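Long-range contacts in siderophore-interacting protein (Aeromonas hydrophila, PDB 6K2L), which probably reduces ferric siderophores with the help of its bound FAD, so that the iron can be released inside the cell: residues V15-D20 against R27-S32; H46-L51 against A122-G127; E156-D161 against S180-V185; L224-R229 against H263-S268. The protein carries 1 engineered substitution. All coordinates share one frame; numbering follows the deposited sequence.

Overall arrangement
Interactions 1 and 2 belong to the antiparallel barrel that binds FAD. Interactions 3 and 4 belong to the part built round a parallel sheet, as in ferredoxin-reductase-like proteins. Along the chain the four follow in series. Interaction 1 joins strands 11-20 and 25-31. Interaction 2 joins strand 46-51 to strand 120-123, which neighbours strand 11-20 and so closes the barrel. Their centres are about 15 Å apart. Interaction 3 ties two loops of the parallel sheet. Interaction 4 pairs helix 222-235 with the C-terminal helix. Centre to centre, interaction 3 is about 27 Å from interaction 1, and interaction 4 about 23 Å from interaction 2. FAD lies between barrel and C-terminal helix, touching His-46, so both parts reach the cofactor.

Interaction 1: residues V15-D20 against R27-S32; sequences VKHIQD and RICLTS
Arg-27 O is the best-held polar atom, with a strong bond from a water, a weak one from Gln-19 N and a C-H contact. Water 1 donates to Arg-27 O at 2.6 Å. The bond from Gln-19 N is bent, with an N-H...O angle of 121°. Ile-18 CA adds the C-H...O contact. The same water also bonds ND1 of His-17, so it ties that ring to the opposite backbone.

The two strands form an antiparallel beta hairpin of the FAD-binding barrel. A classic beta bulge interrupts the pairing: Lys-16 and His-17 both face Cys-29. Lys-16 N donates to Cys-29 O at 2.8 Å, and Cys-29 N donates to His-17 O at 2.9 Å, nearly along the C=O axis.

The His-17 CG takes the crowded position between N and the carbonyl carbon (chi1 54°), which swings the ring across to Cys-29. Cys-29 CB lies over one face of the His-17 ring, 3.7 Å from its centroid, a CH-pi contact. SG approaches the same ring obliquely. On the other face of the sheet, Val-15 CG2 crosses obliquely to Leu-30 CD2 at 3.7 Å and also meets Ile-28 CG2. Beyond the hairpin, Arg-27 NE makes a salt bridge with Asp-98.

With ND1 held by water and CB of Cys-29 over one face, the rotation of the His-17 ring is probably well defined.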
# COMPACT_ATOMS: atom_id res chain seq x y z
N VAL A 15 -7.79 -17.65 -11.28
CA VAL A 15 -7.34 -17.94 -9.93
C VAL A 15 -6.00 -18.67 -10.00
O VAL A 15 -5.86 -19.69 -10.67
CB VAL A 15 -8.39 -18.78 -9.18
CG1 VAL A 15 -7.85 -19.18 -7.80
CG2 VAL A 15 -9.71 -18.03 -9.08
N LYS A 16 -4.99 -18.13 -9.33
CA LYS A 16 -3.69 -18.75 -9.21
C LYS A 16 -3.65 -19.71 -8.04
O LYS A 16 -3.27 -20.87 -8.20
CB LYS A 16 -2.62 -17.66 -9.05
CG LYS A 16 -1.21 -18.09 -9.37
CD LYS A 16 -0.34 -16.87 -9.60
CE LYS A 16 0.82 -16.84 -8.64
NZ LYS A 16 2.06 -17.40 -9.24
N HIS A 17 -4.04 -19.25 -6.85
CA HIS A 17 -4.08 -20.10 -5.67
C HIS A 17 -5.00 -19.51 -4.62
O HIS A 17 -5.32 -18.32 -4.64
CB HIS A 17 -2.69 -20.30 -5.06
CG HIS A 17 -1.97 -19.03 -4.76
ND1 HIS A 17 -2.24 -18.27 -3.64
CD2 HIS A 17 -0.99 -18.38 -5.44
CE1 HIS A 17 -1.44 -17.22 -3.63
NE2 HIS A 17 -0.68 -17.25 -4.71
N ILE A 18 -5.39 -20.36 -3.69
CA ILE A 18 -6.41 -20.11 -2.69
C ILE A 18 -5.80 -20.42 -1.34
O ILE A 18 -4.90 -21.26 -1.23
CB ILE A 18 -7.67 -20.97 -2.95
CG1 ILE A 18 -8.15 -20.76 -4.38
CG2 ILE A 18 -8.77 -20.64 -1.99
CD1 ILE A 18 -8.11 -22.01 -5.20
N GLN A 19 -6.29 -19.76 -0.30
CA GLN A 19 -5.68 -19.89 1.01
C GLN A 19 -6.71 -19.50 2.07
O GLN A 19 -7.41 -18.50 1.91
CB GLN A 19 -4.43 -19.01 1.10
CG GLN A 19 -4.03 -18.69 2.51
CD GLN A 19 -2.69 -17.99 2.59
OE1 GLN A 19 -2.41 -17.07 1.80
NE2 GLN A 19 -1.84 -18.43 3.53
N ASP A 20 -6.80 -20.27 3.12
CA ASP A 20 -7.74 -19.94 4.20
C ASP A 20 -6.94 -19.32 5.34
O ASP A 20 -6.29 -20.02 6.12
CB ASP A 20 -8.51 -21.18 4.63
CG ASP A 20 -9.72 -21.45 3.73
OD1 ASP A 20 -9.87 -20.76 2.69
OD2 ASP A 20 -10.53 -22.36 4.07
N ARG A 27 -8.59 -16.19 1.12
CA ARG A 27 -7.80 -15.29 0.28
C ARG A 27 -7.60 -15.94 -1.08
O ARG A 27 -6.87 -16.94 -1.20
CB ARG A 27 -6.45 -14.98 0.92
CG ARG A 27 -5.48 -14.22 0.01
CD ARG A 27 -4.45 -13.40 0.82
NE ARG A 27 -5.10 -12.76 1.96
CZ ARG A 27 -4.55 -12.58 3.16
NH1 ARG A 27 -3.29 -12.97 3.39
NH2 ARG A 27 -5.27 -12.01 4.12
N ILE A 28 -8.24 -15.38 -2.11
CA ILE A 28 -8.13 -15.88 -3.47
C ILE A 28 -7.20 -14.95 -4.22
O ILE A 28 -7.38 -13.73 -4.22
CB ILE A 28 -9.51 -15.95 -4.13
CG1 ILE A 28 -10.38 -17.00 -3.42
CG2 ILE A 28 -9.34 -16.23 -5.58
CD1 ILE A 28 -11.86 -16.98 -3.84
N CYS A 29 -6.16 -15.53 -4.81
CA CYS A 29 -5.14 -14.76 -5.51
C CYS A 29 -5.36 -14.91 -7.00
O CYS A 29 -5.35 -16.03 -7.52
CB CYS A 29 -3.75 -15.22 -5.12
SG CYS A 29 -2.51 -14.54 -6.22
N LEU A 30 -5.55 -13.80 -7.68
CA LEU A 30 -5.93 -13.78 -9.07
C LEU A 30 -4.79 -13.19 -9.88
O LEU A 30 -4.05 -12.33 -9.40
CB LEU A 30 -7.20 -12.98 -9.26
CG LEU A 30 -8.39 -13.59 -8.52
CD1 LEU A 30 -9.22 -12.48 -7.94
CD2 LEU A 30 -9.19 -14.38 -9.48
N THR A 31 -4.63 -13.68 -11.10
CA THR A 31 -3.53 -13.24 -11.93
C THR A 31 -4.00 -13.14 -13.37
O THR A 31 -4.94 -13.82 -13.78
CB THR A 31 -2.34 -14.20 -11.83
OG1 THR A 31 -1.29 -13.74 -12.69
CG2 THR A 31 -2.73 -15.65 -12.21
N SER A 32 -3.33 -12.26 -14.11
CA SER A 32 -3.49 -12.02 -15.54
C SER A 32 -2.38 -11.10 -16.02
O SER A 32 -1.95 -10.19 -15.28
CB SER A 32 -4.84 -11.37 -15.87
OG SER A 32 -5.19 -11.57 -17.23
O HOH W 1 -4.31 -17.09 -1.63

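Interaction 2: residues H46-L51 against A122-G127; sequences HIKIML and AISGPG. With FAD (flavin-adenine dinucleotide), chain C.
A methyl group of FAD sits on the ring of His-46 like a stud. FAD C7M lies 3.4 Å above the ring plane, over its centre, and 3.6 Å from His-46 CD2.

At the other end, Met-50 runs out extended to the sulfur and then bends at chi3 (-98°). This lays Met-50 CE against the facing backbone, 3.5 Å from Ser-124 N. Met-50 CB meets the small bump of Ala-122 CB at 3.8 Å. On the other face of the sheet, CG2 of Ile-49 and CG2 of Ile-123 meet obliquely at 3.9 Å. CD1 of Ile-47 reaches the same methyl of Ile-123.

This is where strand 46-51 meets the last strand of the six-stranded antiparallel FAD-binding barrel. Met-50 N donates to Ala-122 O, and Ser-124 N to Lys-48 O. After Ile-123 the backbone swings out, and Ser-124 OG takes the place of a backbone carbonyl as the partner of Lys-48 N. Ser-124 OG accepts from Lys-48 N at 3.1 Å and donates in plane to a lone pair of Gly-125 O at 2.7 Å. The branch CG2 of Ile-47 comes against Gly-125 O. Further on, Gly-127 N donates to His-46 O at 3.1 Å, from above the carbonyl plane.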
# COMPACT_ATOMS: atom_id res chain seq x y z
N HIS A 46 -11.95 -0.41 -3.40
CA HIS A 46 -13.10 -1.21 -3.80
C HIS A 46 -13.01 -1.56 -5.27
O HIS A 46 -12.40 -0.84 -6.06
CB HIS A 46 -14.40 -0.47 -3.54
CG HIS A 46 -14.41 0.25 -2.25
ND1 HIS A 46 -15.11 1.42 -2.04
CD2 HIS A 46 -13.79 -0.04 -1.07
CE1 HIS A 46 -14.92 1.82 -0.80
NE2 HIS A 46 -14.13 0.96 -0.19
N ILE A 47 -13.61 -2.68 -5.62
CA ILE A 47 -13.83 -3.08 -6.99
C ILE A 47 -15.22 -3.69 -7.08
O ILE A 47 -15.83 -4.07 -6.07
CB ILE A 47 -12.78 -4.08 -7.50
CG1 ILE A 47 -12.57 -5.21 -6.48
CG2 ILE A 47 -11.47 -3.39 -7.75
CD1 ILE A 47 -11.68 -6.34 -7.03
N LYS A 48 -15.71 -3.79 -8.31
CA LYS A 48 -16.85 -4.62 -8.64
C LYS A 48 -16.31 -5.90 -9.25
O LYS A 48 -15.50 -5.83 -10.18
CB LYS A 48 -17.78 -3.91 -9.62
CG LYS A 48 -18.36 -2.61 -9.13
CD LYS A 48 -18.91 -2.76 -7.71
CE LYS A 48 -20.11 -1.86 -7.48
NZ LYS A 48 -21.27 -2.34 -8.33
N ILE A 49 -16.72 -7.06 -8.72
CA ILE A 49 -16.52 -8.32 -9.42
C ILE A 49 -17.79 -8.64 -10.20
O ILE A 49 -18.91 -8.31 -9.78
CB ILE A 49 -16.13 -9.48 -8.47
CG1 ILE A 49 -17.33 -9.98 -7.67
CG2 ILE A 49 -14.94 -9.11 -7.60
CD1 ILE A 49 -17.07 -11.32 -6.94
N MET A 50 -17.61 -9.21 -11.37
CA MET A 50 -18.70 -9.50 -12.28
C MET A 50 -18.81 -11.01 -12.38
O MET A 50 -17.87 -11.68 -12.82
CB MET A 50 -18.46 -8.86 -13.65
CG MET A 50 -18.51 -7.33 -13.62
SD MET A 50 -17.83 -6.48 -15.08
CE MET A 50 -16.19 -6.08 -14.48
N LEU A 51 -19.90 -11.53 -11.93
CA LEU A 51 -20.19 -12.94 -11.94
C LEU A 51 -21.25 -13.23 -13.00
O LEU A 51 -22.05 -12.36 -13.35
CB LEU A 51 -20.69 -13.40 -10.56
CG LEU A 51 -19.60 -13.18 -9.48
CD1 LEU A 51 -20.17 -12.78 -8.10
CD2 LEU A 51 -18.71 -14.41 -9.34
N ALA A 122 -14.20 -11.85 -13.54
CA ALA A 122 -14.08 -10.52 -14.13
C ALA A 122 -14.07 -9.49 -13.02
O ALA A 122 -14.80 -9.62 -12.02
CB ALA A 122 -15.21 -10.25 -15.11
N ILE A 123 -13.22 -8.48 -13.16
CA ILE A 123 -13.19 -7.38 -12.19
C ILE A 123 -13.07 -6.05 -12.91
O ILE A 123 -12.44 -5.93 -13.97
CB ILE A 123 -12.06 -7.52 -11.14
CG1 ILE A 123 -10.69 -7.40 -11.80
CG2 ILE A 123 -12.18 -8.83 -10.38
CD1 ILE A 123 -9.71 -6.65 -10.96
N SER A 124 -13.70 -5.04 -12.30
CA SER A 124 -13.66 -3.65 -12.70
C SER A 124 -12.35 -3.00 -12.25
O SER A 124 -11.46 -3.65 -11.70
CB SER A 124 -14.80 -2.91 -12.06
OG SER A 124 -14.37 -2.52 -10.76
N GLY A 125 -12.26 -1.69 -12.42
CA GLY A 125 -11.16 -0.93 -11.88
C GLY A 125 -11.50 -0.46 -10.49
O GLY A 125 -12.60 -0.70 -9.99
N PRO A 126 -10.56 0.22 -9.82
CA PRO A 126 -10.79 0.61 -8.43
C PRO A 126 -11.53 1.93 -8.30
O PRO A 126 -11.40 2.84 -9.12
CB PRO A 126 -9.36 0.69 -7.86
CG PRO A 126 -8.43 0.76 -9.04
CD PRO A 126 -9.24 0.64 -10.31
N GLY A 127 -12.35 2.01 -7.26
CA GLY A 127 -12.97 3.25 -6.83
C GLY A 127 -12.69 3.51 -5.35
O GLY A 127 -12.05 2.70 -4.64
PA FAD C . -25.65 -12.11 -1.51
O1A FAD C . -26.14 -12.79 -2.75
O2A FAD C . -25.47 -10.59 -1.61
O5B FAD C . -26.61 -12.30 -0.22
C5B FAD C . -27.14 -13.59 0.16
C4B FAD C . -27.52 -13.64 1.62
O4B FAD C . -26.35 -13.84 2.44
C3B FAD C . -28.23 -12.43 2.21
O3B FAD C . -29.20 -12.84 3.17
C2B FAD C . -27.08 -11.63 2.84
O2B FAD C . -27.45 -10.80 3.94
C1B FAD C . -26.17 -12.75 3.33
N9A FAD C . -24.77 -12.40 3.28
C8A FAD C . -24.13 -11.71 2.29
N7A FAD C . -22.84 -11.57 2.48
C5A FAD C . -22.62 -12.22 3.69
C6A FAD C . -21.46 -12.43 4.45
N6A FAD C . -20.25 -12.02 4.08
N1A FAD C . -21.59 -13.11 5.62
C2A FAD C . -22.80 -13.54 5.98
N3A FAD C . -23.96 -13.41 5.34
C4A FAD C . -23.80 -12.74 4.19
N1 FAD C . -17.36 -8.77 1.37
C2 FAD C . -16.30 -9.63 1.47
O2 FAD C . -16.45 -10.82 1.76
N3 FAD C . -15.01 -9.16 1.26
C4 FAD C . -14.65 -7.88 0.94
O4 FAD C . -13.47 -7.59 0.76
C4X FAD C . -15.78 -6.97 0.82
N5 FAD C . -15.54 -5.70 0.51
C5X FAD C . -16.61 -4.85 0.41
C6 FAD C . -16.37 -3.51 0.10
C7 FAD C . -17.41 -2.60 0.01
C7M FAD C . -17.10 -1.16 -0.34
C8 FAD C . -18.74 -3.04 0.20
C8M FAD C . -19.90 -2.08 0.06
C9 FAD C . -18.98 -4.37 0.48
C9A FAD C . -17.93 -5.28 0.60
N10 FAD C . -18.16 -6.63 0.93
C10 FAD C . -17.10 -7.51 1.06
C1' FAD C . -19.53 -7.12 1.18
C2' FAD C . -20.07 -8.04 0.09
O2' FAD C . -20.38 -7.33 -1.11
C3' FAD C . -21.34 -8.72 0.63
O3' FAD C . -20.96 -9.69 1.60
C4' FAD C . -22.20 -9.39 -0.44
O4' FAD C . -23.55 -9.46 0.04
C5' FAD C . -21.67 -10.77 -0.79
O5' FAD C . -22.41 -11.28 -1.92
P FAD C . -22.92 -12.77 -1.95
O1P FAD C . -23.30 -13.05 -3.41
O2P FAD C . -21.96 -13.71 -1.37
O3P FAD C . -24.25 -12.73 -1.07

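Interaction 3: residues E156-D161 against S180-V185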
# COMPACT_ATOMS: atom_id res chain seq x y z
N GLU A 156 -1.81 -2.08 7.53
CA GLU A 156 -0.38 -2.26 7.29
C GLU A 156 0.29 -1.06 6.59
O GLU A 156 1.49 -1.14 6.29
CB GLU A 156 -0.11 -3.56 6.53
CG GLU A 156 -0.78 -3.70 5.20
CD GLU A 156 -0.98 -5.18 4.81
OE1 GLU A 156 -0.77 -6.10 5.65
OE2 GLU A 156 -1.35 -5.42 3.63
N VAL A 157 -0.39 0.06 6.37
CA VAL A 157 0.31 1.25 5.89
C VAL A 157 0.09 2.44 6.82
O VAL A 157 0.28 3.59 6.42
CB VAL A 157 -0.07 1.58 4.44
CG1 VAL A 157 0.15 0.38 3.55
CG2 VAL A 157 -1.50 2.03 4.39
N MET A 158 -0.36 2.20 8.05
CA MET A 158 -0.45 3.22 9.08
C MET A 158 0.93 3.53 9.67
O MET A 158 1.73 2.61 9.88
CB MET A 158 -1.38 2.77 10.22
CG MET A 158 -2.87 2.75 9.95
SD MET A 158 -3.84 2.58 11.47
CE MET A 158 -3.35 1.01 11.99
N PRO A 159 1.22 4.80 9.96
CA PRO A 159 2.52 5.14 10.57
C PRO A 159 2.64 4.55 11.96
O PRO A 159 1.65 4.36 12.67
CB PRO A 159 2.50 6.67 10.63
CG PRO A 159 1.50 7.06 9.59
CD PRO A 159 0.45 6.00 9.62
N ALA A 160 3.88 4.32 12.37
CA ALA A 160 4.15 3.62 13.62
C ALA A 160 3.64 4.38 14.83
O ALA A 160 3.37 3.76 15.87
CB ALA A 160 5.65 3.36 13.73
N ASP A 161 3.47 5.71 14.72
CA ASP A 161 2.93 6.50 15.83
C ASP A 161 1.43 6.78 15.72
O ASP A 161 0.89 7.54 16.54
CB ASP A 161 3.68 7.84 15.93
CG ASP A 161 3.63 8.64 14.63
OD1 ASP A 161 3.24 8.05 13.58
OD2 ASP A 161 3.99 9.84 14.65
N SER A 180 -1.09 -7.27 12.96
CA SER A 180 -0.11 -6.42 13.62
C SER A 180 -0.44 -4.96 13.30
O SER A 180 -0.66 -4.60 12.14
CB SER A 180 1.33 -6.79 13.24
OG SER A 180 2.28 -6.02 14.00
N LEU A 181 -0.52 -4.14 14.34
CA LEU A 181 -0.95 -2.76 14.31
C LEU A 181 0.14 -1.89 14.92
O LEU A 181 1.00 -2.42 15.65
CB LEU A 181 -2.25 -2.62 15.10
CG LEU A 181 -3.55 -3.24 14.61
CD1 LEU A 181 -4.54 -3.09 15.73
CD2 LEU A 181 -4.08 -2.54 13.34
N PRO A 182 0.15 -0.58 14.68
CA PRO A 182 0.99 0.32 15.50
C PRO A 182 0.68 0.10 16.97
O PRO A 182 -0.45 -0.22 17.33
CB PRO A 182 0.57 1.72 15.04
CG PRO A 182 -0.05 1.54 13.71
CD PRO A 182 -0.60 0.13 13.63
N ALA A 183 1.71 0.25 17.81
CA ALA A 183 1.54 -0.04 19.23
C ALA A 183 0.42 0.79 19.84
O ALA A 183 -0.28 0.34 20.75
CB ALA A 183 2.85 0.20 19.99
N GLY A 184 0.23 2.02 19.35
CA GLY A 184 -0.81 2.88 19.86
C GLY A 184 -2.22 2.61 19.38
O GLY A 184 -3.13 3.36 19.74
N VAL A 185 -2.45 1.58 18.57
CA VAL A 185 -3.80 1.25 18.11
C VAL A 185 -4.29 0.02 18.87
O VAL A 185 -3.72 -1.08 18.75
CB VAL A 185 -3.86 1.04 16.59
CG1 VAL A 185 -5.21 0.46 16.18
CG2 VAL A 185 -3.60 2.36 15.86
O HOH W 2 1.50 4.14 17.74
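Met-158 and Pro-182 cross at about a right angle, and this crossing carries the contact. It lies at the N-terminal ends of strands 163-170 and 185-191 of the Rossmann-like parallel sheet. Segment 156-161 follows helix 148-155 within the beta-alpha-beta crossover from strand 138-144 to strand 163-170. Segment 180-185 leads into strand 185-191, which runs beside strand 163-170.

The CG of Met-158 is anti to the carbonyl carbon (chi1 -73°). The chain runs on extended to the sulfur and then bends at chi3 (-64°). This brings the terminal methyl, Met-158 CE, against the proline ring, 3.3 Å from Pro-182 CD, a tight approach. The same Met-158 methyl also meets Leu-181 CD2 at 3.9 Å and Val-185 CG2 at 4.1 Å. It therefore touches three apolar side chains of the facing segment. Leu-133, Tyr-139 and Met-141 also pack on Met-158 and help bury it.

The ring of Pro-182 reaches further, to the backbone carbonyls of segment 156-161. Pro-182 CG lies 3.5 Å from Pro-159 O, and Pro-182 CB 3.6 Å from Ala-160 O. These are van der Waals contacts between ring carbons and carbonyl oxygens. Pro-182 also opens a type I beta turn, closed by a bond from Val-185 N to Pro-182 O. At the surface, Ser-180 packs on Asp-161 of the second subunit.

Polar linkage between the segments comes through one water. Water 2 donates to Ala-160 O at 2.7 Å and accepts from Gly-184 N at 2.9 Å.

Interaction 4: residues L224-R229 against H263-S268; sequences LVVPMR and HDVMDS
Helix 222-235 faces the end of helix 255-266 at some distance: the closest CA atoms, those of Val-226 and Val-265, are 8.2 Å apart. Segment 224-229 is helical throughout but kinked at Pro-227, whose N has no bond to the turn before. Segment 263-268 is helical up to Met-266 and then unwinds to Ser-268, the last residue. The pair joins a helix of the Rossmann-like part, packed along strand 243-245, to the C-terminal helix near FAD.

Because the backbones stand apart, the long side chain of Arg-229 does most of the bridging. Its CG is anti to the backbone N (chi1 173°), and the chain stays extended until chi3 (80°), where it bends. The guanidinium then meets Val-265 O end-on. Arg-229 NH1 donates to Val-265 O at 3.1 Å and NH2 at 3.0 Å, both to this one oxygen. The oxygen lies close to the guanidinium plane, but both nitrogens stand above the carbonyl plane. Ser-268 N also donates to Val-265 O, so three N-H groups grip the atom. The positive group sits at the C-terminal end of the helix, where it probably offsets the partial negative charge of the helix end. Arg-233 brings a second positive charge close to Arg-229 and is hydrogen-bonded to Ser-268 O.

The same Ser-268 O lies over one face of the Arg-229 guanidinium. Beside the polar grip there is a small apolar touch. The two valines cross obliquely, and Val-226 CG2 rests 4.0 Å from Val-265 CG1.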
# COMPACT_ATOMS: atom_id res chain seq x y z
N LEU A 224 -23.64 -2.42 12.49
CA LEU A 224 -22.47 -1.80 13.08
C LEU A 224 -22.26 -0.39 12.57
O LEU A 224 -21.96 0.52 13.36
CB LEU A 224 -21.21 -2.64 12.79
CG LEU A 224 -21.15 -4.04 13.37
CD1 LEU A 224 -20.19 -4.88 12.55
CD2 LEU A 224 -20.69 -4.00 14.82
N VAL A 225 -22.42 -0.18 11.26
CA VAL A 225 -22.09 1.12 10.67
C VAL A 225 -23.02 2.20 11.18
O VAL A 225 -22.59 3.30 11.54
CB VAL A 225 -22.13 1.04 9.14
CG1 VAL A 225 -22.01 2.44 8.54
CG2 VAL A 225 -21.02 0.15 8.63
N VAL A 226 -24.32 1.91 11.24
CA VAL A 226 -25.29 2.96 11.52
C VAL A 226 -25.24 3.44 12.97
O VAL A 226 -25.16 4.66 13.21
CB VAL A 226 -26.68 2.49 11.09
CG1 VAL A 226 -27.75 3.37 11.71
CG2 VAL A 226 -26.75 2.51 9.56
N PRO A 227 -25.30 2.55 13.97
CA PRO A 227 -25.19 3.05 15.35
C PRO A 227 -23.90 3.81 15.60
O PRO A 227 -23.93 4.81 16.32
CB PRO A 227 -25.27 1.77 16.21
CG PRO A 227 -25.02 0.63 15.28
CD PRO A 227 -25.52 1.09 13.94
N MET A 228 -22.78 3.39 15.01
CA MET A 228 -21.52 4.09 15.25
C MET A 228 -21.52 5.47 14.60
O MET A 228 -21.08 6.45 15.22
CB MET A 228 -20.33 3.26 14.74
CG MET A 228 -20.07 1.94 15.50
SD MET A 228 -20.08 2.06 17.31
CE MET A 228 -18.93 3.43 17.58
N ARG A 229 -22.00 5.58 13.35
CA ARG A 229 -22.07 6.90 12.74
C ARG A 229 -22.97 7.82 13.53
O ARG A 229 -22.67 9.02 13.69
CB ARG A 229 -22.57 6.81 11.30
CG ARG A 229 -22.82 8.18 10.66
CD ARG A 229 -23.15 8.08 9.19
NE ARG A 229 -24.56 7.72 8.98
CZ ARG A 229 -25.13 7.60 7.78
NH1 ARG A 229 -24.43 7.81 6.67
NH2 ARG A 229 -26.41 7.27 7.70
N HIS A 263 -27.45 2.81 -0.79
CA HIS A 263 -27.35 4.19 -1.27
C HIS A 263 -28.08 5.16 -0.34
O HIS A 263 -27.55 6.22 0.01
CB HIS A 263 -27.86 4.27 -2.71
CG HIS A 263 -26.85 3.83 -3.74
ND1 HIS A 263 -25.60 4.41 -3.84
CD2 HIS A 263 -26.91 2.87 -4.70
CE1 HIS A 263 -24.93 3.82 -4.82
NE2 HIS A 263 -25.70 2.89 -5.36
N ASP A 264 -29.30 4.81 0.11
CA ASP A 264 -30.04 5.76 0.94
C ASP A 264 -29.46 5.86 2.35
O ASP A 264 -29.68 6.88 3.02
CB ASP A 264 -31.53 5.40 0.97
CG ASP A 264 -32.36 6.24 -0.03
OD1 ASP A 264 -32.52 7.47 0.18
OD2 ASP A 264 -32.85 5.65 -1.02
N VAL A 265 -28.75 4.83 2.82
CA VAL A 265 -28.02 4.94 4.08
C VAL A 265 -26.84 5.91 3.93
O VAL A 265 -26.64 6.80 4.75
CB VAL A 265 -27.53 3.56 4.56
CG1 VAL A 265 -26.54 3.73 5.71
CG2 VAL A 265 -28.70 2.67 4.99
N MET A 266 -26.04 5.73 2.86
CA MET A 266 -24.85 6.55 2.68
C MET A 266 -25.18 8.02 2.38
O MET A 266 -24.47 8.91 2.86
CB MET A 266 -23.96 5.98 1.57
CG MET A 266 -23.21 4.67 1.94
SD MET A 266 -22.83 3.68 0.47
CE MET A 266 -21.66 4.70 -0.42
N ASP A 267 -26.24 8.31 1.62
CA ASP A 267 -26.57 9.71 1.38
C ASP A 267 -27.40 10.32 2.51
O ASP A 267 -27.83 11.47 2.37
CB ASP A 267 -27.27 9.91 0.01
CG ASP A 267 -28.64 9.24 -0.10
OD1 ASP A 267 -28.92 8.74 -1.22
OD2 ASP A 267 -29.45 9.25 0.87
N SER A 268 -27.73 9.55 3.55
CA SER A 268 -28.38 10.08 4.77
C SER A 268 -27.37 10.58 5.83
O SER A 268 -26.15 10.64 5.58
CB SER A 268 -29.30 9.00 5.39
OG SER A 268 -29.36 9.14 6.80